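Local coordinates for periplasmic sugar-binding domain protein (Pseudomonas fluorescens Pf-5, PDB 3H75) that probably binds carbohydrate as a two-domain periplasmic solute-binding protein, at residues 157-168 against 181-189; 24-34 against 311-320. All blocks are in the same frame, centred on the assembly; numbering follows the deposited sequence.

Overall arrangement
The two interactions lie on opposite sides of the chain's centre, their centres about 30 Å apart and their nearest atoms about 15 Å apart. Interaction 1 is local, joining a helix to the strand that follows it in the mixed-sheet domain. Interaction 2 brings a late segment, 311-320, back onto the early helix 17-33 beside the parallel sheet, so the chain between its two segments includes all of interaction 1. A bound sulfate connects them indirectly: Trp187 of interaction 1 bonds it weakly, and Trp19, at the start of helix 17-33, bonds it too. Sulfate and a glycerol on Arg163 probably come from the crystallisation liquor, but their place is consistent with an interdomain ligand cleft.

Interaction 1 (157-168 against 181-189). With SO4 (sulfate ion), chain B.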
loop_
_atom_site.group_PDB
_atom_site.type_symbol
_atom_site.label_atom_id
_atom_site.label_comp_id
_atom_site.label_asym_id
_atom_site.label_seq_id
_atom_site.Cartn_x
_atom_site.Cartn_y
_atom_site.Cartn_z
ATOM N N THR A 157 -9.980 7.211 3.006
ATOM C CA THR A 157 -8.556 7.186 2.678
ATOM C C THR A 157 -8.258 7.155 1.182
ATOM O O THR A 157 -8.996 6.556 0.398
ATOM C CB THR A 157 -7.851 5.975 3.328
ATOM O OG1 THR A 157 -8.269 4.766 2.676
ATOM C CG2 THR A 157 -8.200 5.891 4.805
ATOM N N PRO A 158 -7.167 7.813 0.768
ATOM C CA PRO A 158 -6.788 7.838 -0.647
ATOM C C PRO A 158 -6.465 6.447 -1.205
ATOM O O PRO A 158 -6.734 6.172 -2.370
ATOM C CB PRO A 158 -5.592 8.796 -0.676
ATOM C CG PRO A 158 -5.087 8.794 0.751
ATOM C CD PRO A 158 -6.350 8.758 1.545
ATOM N N ALA A 159 -5.899 5.569 -0.381
ATOM C CA ALA A 159 -5.579 4.223 -0.851
ATOM C C ALA A 159 -6.861 3.534 -1.300
ATOM O O ALA A 159 -6.901 2.877 -2.345
ATOM C CB ALA A 159 -4.916 3.415 0.257
ATOM N N ALA A 160 -7.915 3.684 -0.506
ATOM C CA ALA A 160 -9.195 3.079 -0.837
ATOM C C ALA A 160 -9.797 3.773 -2.055
ATOM O O ALA A 160 -10.248 3.115 -2.994
ATOM C CB ALA A 160 -10.152 3.181 0.347
ATOM N N GLN A 161 -9.804 5.105 -2.039
ATOM C CA GLN A 161 -10.369 5.871 -3.148
ATOM C C GLN A 161 -9.687 5.570 -4.480
ATOM O O GLN A 161 -10.358 5.356 -5.495
ATOM C CB GLN A 161 -10.268 7.370 -2.862
ATOM C CG GLN A 161 -10.940 7.805 -1.577
ATOM C CD GLN A 161 -10.765 9.286 -1.321
ATOM O OE1 GLN A 161 -9.671 9.823 -1.478
ATOM N NE2 GLN A 161 -11.839 9.953 -0.913
ATOM N N LEU A 162 -8.357 5.566 -4.479
ATOM C CA LEU A 162 -7.596 5.306 -5.694
ATOM C C LEU A 162 -7.781 3.884 -6.208
ATOM O O LEU A 162 -7.931 3.671 -7.411
ATOM C CB LEU A 162 -6.112 5.588 -5.462
ATOM C CG LEU A 162 -5.758 7.070 -5.297
ATOM C CD1 LEU A 162 -4.292 7.209 -4.890
ATOM C CD2 LEU A 162 -6.036 7.804 -6.602
ATOM N N ARG A 163 -7.771 2.905 -5.310
ATOM C CA ARG A 163 -7.961 1.535 -5.759
ATOM C C ARG A 163 -9.372 1.367 -6.313
ATOM O O ARG A 163 -9.568 0.678 -7.315
ATOM C CB ARG A 163 -7.669 0.554 -4.619
ATOM C CG ARG A 163 -6.190 0.564 -4.266
ATOM C CD ARG A 163 -5.852 -0.262 -3.039
ATOM N NE ARG A 163 -4.523 0.103 -2.563
ATOM C CZ ARG A 163 -3.978 -0.315 -1.424
ATOM N NH1 ARG A 163 -4.635 -1.141 -0.618
ATOM N NH2 ARG A 163 -2.784 0.142 -1.067
ATOM N N GLU A 164 -10.350 2.019 -5.690
ATOM C CA GLU A 164 -11.721 1.931 -6.175
ATOM C C GLU A 164 -11.840 2.606 -7.537
ATOM O O GLU A 164 -12.576 2.136 -8.405
ATOM C CB GLU A 164 -12.706 2.598 -5.212
ATOM C CG GLU A 164 -14.158 2.363 -5.623
ATOM C CD GLU A 164 -15.165 3.017 -4.699
ATOM O OE1 GLU A 164 -14.879 3.115 -3.485
ATOM O OE2 GLU A 164 -16.250 3.412 -5.186
ATOM N N ARG A 165 -11.125 3.713 -7.727
ATOM C CA ARG A 165 -11.179 4.402 -9.011
ATOM C C ARG A 165 -10.709 3.444 -10.103
ATOM O O ARG A 165 -11.298 3.387 -11.181
ATOM C CB ARG A 165 -10.297 5.659 -8.993
ATOM C CG ARG A 165 -10.079 6.294 -10.365
ATOM C CD ARG A 165 -11.384 6.714 -11.032
ATOM N NE ARG A 165 -11.156 7.202 -12.392
ATOM C CZ ARG A 165 -12.123 7.491 -13.258
ATOM N NH1 ARG A 165 -13.395 7.340 -12.910
ATOM N NH2 ARG A 165 -11.815 7.929 -14.477
ATOM N N GLY A 166 -9.651 2.686 -9.813
ATOM C CA GLY A 166 -9.134 1.725 -10.775
ATOM C C GLY A 166 -10.179 0.668 -11.067
ATOM O O GLY A 166 -10.381 0.280 -12.219
ATOM N N LEU A 167 -10.841 0.194 -10.014
ATOM C CA LEU A 167 -11.898 -0.801 -10.163
ATOM C C LEU A 167 -13.005 -0.255 -11.064
ATOM O O LEU A 167 -13.469 -0.942 -11.975
ATOM C CB LEU A 167 -12.490 -1.157 -8.794
ATOM C CG LEU A 167 -13.807 -1.937 -8.789
ATOM C CD1 LEU A 167 -13.582 -3.328 -9.372
ATOM C CD2 LEU A 167 -14.349 -2.034 -7.351
ATOM N N ARG A 168 -13.427 0.982 -10.801
ATOM C CA ARG A 168 -14.488 1.609 -11.587
ATOM C C ARG A 168 -14.099 1.719 -13.056
ATOM O O ARG A 168 -14.941 1.558 -13.936
ATOM C CB ARG A 168 -14.812 3.000 -11.040
ATOM C CG ARG A 168 -15.353 3.002 -9.610
ATOM C CD ARG A 168 -16.756 2.414 -9.516
ATOM N NE ARG A 168 -17.239 2.395 -8.135
ATOM C CZ ARG A 168 -18.426 1.926 -7.761
ATOM N NH1 ARG A 168 -19.262 1.439 -8.665
ATOM N NH2 ARG A 168 -18.768 1.918 -6.477
ATOM N N GLN A 181 -22.508 -5.340 -5.115
ATOM C CA GLN A 181 -22.340 -4.520 -3.929
ATOM C C GLN A 181 -20.877 -4.272 -3.613
ATOM O O GLN A 181 -20.039 -5.160 -3.759
ATOM C CB GLN A 181 -22.978 -5.213 -2.724
ATOM C CG GLN A 181 -23.196 -4.311 -1.533
ATOM C CD GLN A 181 -24.667 -4.122 -1.241
ATOM O OE1 GLN A 181 -25.348 -5.054 -0.813
ATOM N NE2 GLN A 181 -25.171 -2.919 -1.484
ATOM N N LEU A 182 -20.582 -3.048 -3.195
ATOM C CA LEU A 182 -19.241 -2.685 -2.773
ATOM C C LEU A 182 -19.431 -2.233 -1.336
ATOM O O LEU A 182 -20.234 -1.342 -1.065
ATOM C CB LEU A 182 -18.666 -1.542 -3.617
ATOM C CG LEU A 182 -17.283 -1.033 -3.173
ATOM C CD1 LEU A 182 -16.529 -0.453 -4.361
ATOM C CD2 LEU A 182 -17.438 0.016 -2.078
ATOM N N VAL A 183 -18.728 -2.872 -0.410
ATOM C CA VAL A 183 -18.830 -2.493 0.990
ATOM C C VAL A 183 -17.473 -2.036 1.492
ATOM O O VAL A 183 -16.446 -2.296 0.868
ATOM C CB VAL A 183 -19.336 -3.662 1.871
ATOM C CG1 VAL A 183 -20.762 -4.018 1.485
ATOM C CG2 VAL A 183 -18.429 -4.877 1.715
ATOM N N TYR A 184 -17.477 -1.335 2.615
ATOM C CA TYR A 184 -16.243 -0.842 3.194
ATOM C C TYR A 184 -15.870 -1.706 4.384
ATOM O O TYR A 184 -16.489 -1.630 5.448
ATOM C CB TYR A 184 -16.416 0.630 3.578
ATOM C CG TYR A 184 -16.483 1.516 2.351
ATOM C CD1 TYR A 184 -15.327 1.814 1.629
ATOM C CD2 TYR A 184 -17.704 1.968 1.852
ATOM C CE1 TYR A 184 -15.381 2.533 0.439
ATOM C CE2 TYR A 184 -17.771 2.688 0.656
ATOM C CZ TYR A 184 -16.604 2.964 -0.044
ATOM O OH TYR A 184 -16.658 3.645 -1.243
ATOM N N GLY A 185 -14.868 -2.558 4.173
ATOM C CA GLY A 185 -14.408 -3.457 5.215
ATOM C C GLY A 185 -13.381 -2.835 6.142
ATOM O O GLY A 185 -12.910 -3.494 7.066
ATOM N N GLU A 186 -13.017 -1.584 5.874
ATOM C CA GLU A 186 -12.066 -0.838 6.702
ATOM C C GLU A 186 -10.718 -1.527 6.906
ATOM O O GLU A 186 -10.102 -1.376 7.964
ATOM C CB GLU A 186 -12.692 -0.555 8.075
ATOM C CG GLU A 186 -14.183 -0.255 8.023
ATOM C CD GLU A 186 -14.762 0.122 9.374
ATOM O OE1 GLU A 186 -14.431 -0.539 10.381
ATOM O OE2 GLU A 186 -15.564 1.077 9.425
ATOM N N TRP A 187 -10.267 -2.268 5.893
ATOM C CA TRP A 187 -8.995 -3.000 5.928
ATOM C C TRP A 187 -9.024 -4.149 6.933
ATOM O O TRP A 187 -8.017 -4.833 7.114
ATOM C CB TRP A 187 -7.824 -2.083 6.329
ATOM C CG TRP A 187 -7.670 -0.804 5.555
ATOM C CD1 TRP A 187 -7.526 0.451 6.078
ATOM C CD2 TRP A 187 -7.586 -0.657 4.133
ATOM N NE1 TRP A 187 -7.355 1.372 5.070
ATOM C CE2 TRP A 187 -7.389 0.717 3.865
ATOM C CE3 TRP A 187 -7.655 -1.552 3.058
ATOM C CZ2 TRP A 187 -7.261 1.217 2.567
ATOM C CZ3 TRP A 187 -7.527 -1.055 1.766
ATOM C CH2 TRP A 187 -7.330 0.317 1.532
ATOM N N ASN A 188 -10.176 -4.362 7.566
ATOM C CA ASN A 188 -10.333 -5.368 8.621
ATOM C C ASN A 188 -10.833 -6.745 8.181
ATOM O O ASN A 188 -11.886 -6.871 7.555
ATOM C CB ASN A 188 -11.256 -4.781 9.694
ATOM C CG ASN A 188 -11.322 -5.625 10.946
ATOM O OD1 ASN A 188 -11.919 -6.699 10.954
ATOM N ND2 ASN A 188 -10.703 -5.140 12.017
ATOM N N ARG A 189 -10.071 -7.775 8.544
ATOM C CA ARG A 189 -10.385 -9.154 8.191
ATOM C C ARG A 189 -11.694 -9.692 8.764
ATOM O O ARG A 189 -12.517 -10.230 8.026
ATOM C CB ARG A 189 -9.228 -10.070 8.606
ATOM C CG ARG A 189 -9.425 -11.528 8.239
ATOM C CD ARG A 189 -8.143 -12.304 8.465
ATOM N NE ARG A 189 -8.280 -13.718 8.135
ATOM C CZ ARG A 189 -7.257 -14.562 8.058
ATOM N NH1 ARG A 189 -6.023 -14.132 8.287
ATOM N NH2 ARG A 189 -7.467 -15.833 7.745
HETATM S S SO4 B . -4.117 3.282 5.104
HETATM O O1 SO4 B . -4.342 3.292 3.643
HETATM O O2 SO4 B . -3.581 1.971 5.496
HETATM O O3 SO4 B . -3.144 4.338 5.423
HETATM O O4 SO4 B . -5.399 3.533 5.797
#
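Tyr184 and Glu164 make the polar link between the segments: Tyr184 OH donates to Glu164 OE1 at 2.9 Å, meeting the syn lone pair on the side of the other oxygen, with ring and carboxylate planes turned 44° apart. Glu164 spans the gap because its CG stands opposite the backbone N (chi1 -173°) and the chain beyond is fully extended. The second oxygen is held from within the helix. Arg168 grips Glu164 OE2 side-on in a salt bridge, with NH2 at 3.2 Å and NE at 3.3 Å, so both carboxylate oxygens are engaged and the group is hindered from turning.

Leu182 CD1 packs on Leu167 CD2, 4.0 Å away, and lies against the Glu164-Arg168 ion pair, near Glu164 CD and Arg168 NH2.

Trp187 lays the six-membered end of its indole against the first helical turn. Its CZ2 packs 4.0 Å from Ala159 CB, and Ala160 N lies at the ring's edge. Arg163 NH1 approaches Trp187 CH2 to 3.7 Å, while its guanidinium is anchored by a salt bridge to Asp122 and also bonds Ala212 O and a glycerol. On the pyrrole side, Trp187 NE1 makes a weak hydrogen bond of 3.0 Å to sulfate O4; Arg44 and Trp19 also bind this ion.

Helix 158-168 and strand 181-184 run antiparallel, at 168°, as expected for the helix and second strand of a beta-alpha-beta crossover. Here that unit comprises strand 146-152, helix 158-173 and strand 177-184 of the periplasmic binding protein fold.

Interaction 2 (24-34 against 311-320); sequences QFMQAAARDLG and DQVGTRVDFR
Asp311 meets Gln24 first, its OD2 3.6 Å from the aliphatic CG of Gln24, while OD1 is hydrogen-bonded to Ser21. Val313 brushes the Phe25 ring, and Gly314 comes closer still: its CA is 3.7 Å from Phe25 CD1, and its C 3.8 Å from Ala28 CB. With no side chain, Gly314 lets the two backbones approach, its CA 5.0 Å from Phe25 CA. Val317 divides its branches, CG2 against Phe25 CE1 and CG1 over the centre of the Phe319 ring.

Phe319 is the knob that fills a hole formed by Phe25, Ala28, Ala29 and Asp32. Ala29 CB sits over the ring face opposite Val317, 3.5 Å from the centroid in a CH-pi contact, and the edge of Phe319 points into the face of Phe25 in a T-shaped pair with planes at 73°. An alanine in place of Phe319 is likely to open a gap between Val317 and Ala29 and to cost Phe25 the edge of Phe319, one of its aromatic partners beside Trp268. At Arg320 the backbone takes over: its N donates to Asp32 OD2 at 2.7 Å, nearly straight at 169°. Asp32 CG lies anti to the backbone N (chi1 -166°), which carries OD2 to this amide.

Around this seam, helix 265-277 packs on Leu33 and Phe319, helix 338-341 on Phe25, Val313 and Val317, and strand 36-41 on the other side of helix 17-33, against selenomethionine Met26 and Ala30.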
loop_
_atom_site.group_PDB
_atom_site.type_symbol
_atom_site.label_atom_id
_atom_site.label_comp_id
_atom_site.label_asym_id
_atom_site.label_seq_id
_atom_site.Cartn_x
_atom_site.Cartn_y
_atom_site.Cartn_z
ATOM N N GLN A 24 9.477 -2.214 9.112
ATOM C CA GLN A 24 10.679 -3.035 9.105
ATOM C C GLN A 24 11.563 -2.747 7.901
ATOM O O GLN A 24 12.792 -2.742 8.018
ATOM C CB GLN A 24 10.316 -4.523 9.145
ATOM C CG GLN A 24 9.563 -4.928 10.403
ATOM C CD GLN A 24 10.317 -4.580 11.674
ATOM O OE1 GLN A 24 11.391 -5.116 11.936
ATOM N NE2 GLN A 24 9.756 -3.671 12.469
ATOM N N PHE A 25 10.949 -2.500 6.746
ATOM C CA PHE A 25 11.718 -2.199 5.544
ATOM C C PHE A 25 12.433 -0.859 5.744
ATOM O O PHE A 25 13.601 -0.710 5.380
ATOM C CB PHE A 25 10.800 -2.132 4.316
ATOM C CG PHE A 25 11.538 -2.177 3.004
ATOM C CD1 PHE A 25 12.135 -3.358 2.573
ATOM C CD2 PHE A 25 11.654 -1.040 2.207
ATOM C CE1 PHE A 25 12.841 -3.407 1.361
ATOM C CE2 PHE A 25 12.358 -1.079 0.996
ATOM C CZ PHE A 25 12.950 -2.268 0.575
HETATM N N MSE A 26 11.733 0.107 6.334
HETATM C CA MSE A 26 12.323 1.416 6.594
HETATM C C MSE A 26 13.485 1.309 7.572
HETATM O O MSE A 26 14.517 1.951 7.386
HETATM C CB MSE A 26 11.292 2.377 7.190
HETATM C CG MSE A 26 10.224 2.856 6.234
HETATM SE SE MSE A 26 9.012 4.094 7.120
HETATM C CE MSE A 26 10.178 5.632 7.216
ATOM N N GLN A 27 13.312 0.506 8.617
ATOM C CA GLN A 27 14.364 0.354 9.612
ATOM C C GLN A 27 15.618 -0.241 8.985
ATOM O O GLN A 27 16.736 0.140 9.339
ATOM C CB GLN A 27 13.870 -0.499 10.780
ATOM C CG GLN A 27 12.674 0.125 11.480
ATOM C CD GLN A 27 12.282 -0.596 12.747
ATOM O OE1 GLN A 27 12.170 -1.820 12.770
ATOM N NE2 GLN A 27 12.057 0.166 13.811
ATOM N N ALA A 28 15.435 -1.161 8.044
ATOM C CA ALA A 28 16.574 -1.762 7.365
ATOM C C ALA A 28 17.282 -0.654 6.590
ATOM O O ALA A 28 18.508 -0.568 6.587
ATOM C CB ALA A 28 16.106 -2.859 6.417
ATOM N N ALA A 29 16.500 0.203 5.942
ATOM C CA ALA A 29 17.060 1.308 5.174
ATOM C C ALA A 29 17.758 2.310 6.087
ATOM O O ALA A 29 18.833 2.809 5.754
ATOM C CB ALA A 29 15.963 2.004 4.377
ATOM N N ALA A 30 17.151 2.599 7.236
ATOM C CA ALA A 30 17.729 3.544 8.188
ATOM C C ALA A 30 19.087 3.065 8.689
ATOM O O ALA A 30 20.027 3.853 8.806
ATOM C CB ALA A 30 16.781 3.750 9.370
ATOM N N ARG A 31 19.190 1.774 8.986
ATOM C CA ARG A 31 20.449 1.218 9.468
ATOM C C ARG A 31 21.541 1.300 8.408
ATOM O O ARG A 31 22.675 1.684 8.699
ATOM C CB ARG A 31 20.267 -0.242 9.894
ATOM C CG ARG A 31 19.459 -0.433 11.168
ATOM C CD ARG A 31 19.557 -1.868 11.673
ATOM N NE ARG A 31 18.900 -2.826 10.787
ATOM C CZ ARG A 31 17.587 -3.035 10.752
ATOM N NH1 ARG A 31 16.784 -2.355 11.558
ATOM N NH2 ARG A 31 17.078 -3.930 9.916
ATOM N N ASP A 32 21.191 0.945 7.177
ATOM C CA ASP A 32 22.149 0.957 6.081
ATOM C C ASP A 32 22.557 2.369 5.664
ATOM O O ASP A 32 23.699 2.595 5.261
ATOM C CB ASP A 32 21.569 0.203 4.879
ATOM C CG ASP A 32 22.615 -0.120 3.827
ATOM O OD1 ASP A 32 23.662 -0.700 4.187
ATOM O OD2 ASP A 32 22.392 0.194 2.641
ATOM N N LEU A 33 21.628 3.316 5.779
ATOM C CA LEU A 33 21.878 4.704 5.393
ATOM C C LEU A 33 22.446 5.580 6.509
ATOM O O LEU A 33 22.804 6.737 6.276
ATOM C CB LEU A 33 20.584 5.332 4.867
ATOM C CG LEU A 33 20.002 4.712 3.593
ATOM C CD1 LEU A 33 18.584 5.219 3.372
ATOM C CD2 LEU A 33 20.886 5.055 2.408
ATOM N N GLY A 34 22.525 5.034 7.718
ATOM C CA GLY A 34 23.053 5.796 8.837
ATOM C C GLY A 34 22.127 6.921 9.256
ATOM O O GLY A 34 22.577 8.012 9.607
ATOM N N ASP A 311 9.745 -10.194 6.935
ATOM C CA ASP A 311 10.248 -8.857 7.226
ATOM C C ASP A 311 11.772 -8.754 7.302
ATOM O O ASP A 311 12.322 -7.739 7.740
ATOM C CB ASP A 311 9.596 -8.317 8.502
ATOM C CG ASP A 311 8.117 -8.015 8.314
ATOM O OD1 ASP A 311 7.624 -8.136 7.171
ATOM O OD2 ASP A 311 7.449 -7.648 9.303
ATOM N N GLN A 312 12.451 -9.808 6.864
ATOM C CA GLN A 312 13.906 -9.801 6.836
ATOM C C GLN A 312 14.320 -9.433 5.412
ATOM O O GLN A 312 15.503 -9.269 5.123
ATOM C CB GLN A 312 14.461 -11.185 7.200
ATOM C CG GLN A 312 14.099 -11.662 8.603
ATOM C CD GLN A 312 14.787 -10.865 9.699
ATOM O OE1 GLN A 312 14.392 -10.928 10.863
ATOM N NE2 GLN A 312 15.825 -10.125 9.336
ATOM N N VAL A 313 13.338 -9.285 4.525
ATOM C CA VAL A 313 13.631 -8.969 3.130
ATOM C C VAL A 313 14.446 -7.688 2.933
ATOM O O VAL A 313 15.276 -7.612 2.028
ATOM C CB VAL A 313 12.325 -8.903 2.283
ATOM C CG1 VAL A 313 11.490 -7.689 2.670
ATOM C CG2 VAL A 313 12.671 -8.876 0.803
ATOM N N GLY A 314 14.230 -6.692 3.784
ATOM C CA GLY A 314 14.967 -5.448 3.649
ATOM C C GLY A 314 16.469 -5.596 3.819
ATOM O O GLY A 314 17.245 -4.803 3.280
ATOM N N THR A 315 16.885 -6.616 4.564
ATOM C CA THR A 315 18.304 -6.856 4.810
ATOM C C THR A 315 19.078 -7.212 3.544
ATOM O O THR A 315 20.304 -7.107 3.511
ATOM C CB THR A 315 18.505 -7.987 5.840
ATOM O OG1 THR A 315 18.001 -9.217 5.307
ATOM C CG2 THR A 315 17.775 -7.663 7.133
ATOM N N ARG A 316 18.368 -7.628 2.501
ATOM C CA ARG A 316 19.012 -7.999 1.243
ATOM C C ARG A 316 19.079 -6.845 0.251
ATOM O O ARG A 316 19.494 -7.024 -0.896
ATOM C CB ARG A 316 18.276 -9.177 0.605
ATOM C CG ARG A 316 18.368 -10.465 1.401
ATOM C CD ARG A 316 17.520 -11.562 0.778
ATOM N NE ARG A 316 17.892 -11.837 -0.609
ATOM C CZ ARG A 316 19.081 -12.291 -0.993
ATOM N NH1 ARG A 316 20.029 -12.526 -0.093
ATOM N NH2 ARG A 316 19.324 -12.512 -2.278
ATOM N N VAL A 317 18.672 -5.660 0.694
ATOM C CA VAL A 317 18.687 -4.487 -0.167
ATOM C C VAL A 317 19.857 -3.571 0.166
ATOM O O VAL A 317 20.090 -3.242 1.328
ATOM C CB VAL A 317 17.374 -3.687 -0.031
ATOM C CG1 VAL A 317 17.395 -2.478 -0.948
ATOM C CG2 VAL A 317 16.192 -4.583 -0.363
ATOM N N ASP A 318 20.596 -3.169 -0.862
ATOM C CA ASP A 318 21.734 -2.279 -0.669
ATOM C C ASP A 318 21.258 -0.844 -0.836
ATOM O O ASP A 318 21.400 -0.248 -1.899
ATOM C CB ASP A 318 22.837 -2.598 -1.679
ATOM C CG ASP A 318 23.987 -1.616 -1.610
ATOM O OD1 ASP A 318 24.321 -1.174 -0.487
ATOM O OD2 ASP A 318 24.562 -1.295 -2.672
ATOM N N PHE A 319 20.684 -0.301 0.232
ATOM C CA PHE A 319 20.162 1.059 0.218
ATOM C C PHE A 319 21.232 2.113 -0.050
ATOM O O PHE A 319 21.042 2.991 -0.889
ATOM C CB PHE A 319 19.456 1.349 1.542
ATOM C CG PHE A 319 18.211 0.530 1.753
ATOM C CD1 PHE A 319 17.025 0.862 1.106
ATOM C CD2 PHE A 319 18.227 -0.576 2.592
ATOM C CE1 PHE A 319 15.867 0.098 1.293
ATOM C CE2 PHE A 319 17.077 -1.347 2.787
ATOM C CZ PHE A 319 15.895 -1.004 2.135
ATOM N N ARG A 320 22.353 2.031 0.659
ATOM C CA ARG A 320 23.419 3.006 0.454
ATOM C C ARG A 320 23.802 3.015 -1.022
ATOM O O ARG A 320 24.155 4.054 -1.577
ATOM C CB ARG A 320 24.638 2.668 1.316
ATOM C CG ARG A 320 25.718 3.740 1.293
ATOM C CD ARG A 320 26.835 3.432 2.280
ATOM N NE ARG A 320 26.381 3.481 3.667
ATOM C CZ ARG A 320 25.983 4.589 4.289
ATOM N NH1 ARG A 320 25.981 5.753 3.649
ATOM N NH2 ARG A 320 25.586 4.534 5.554
#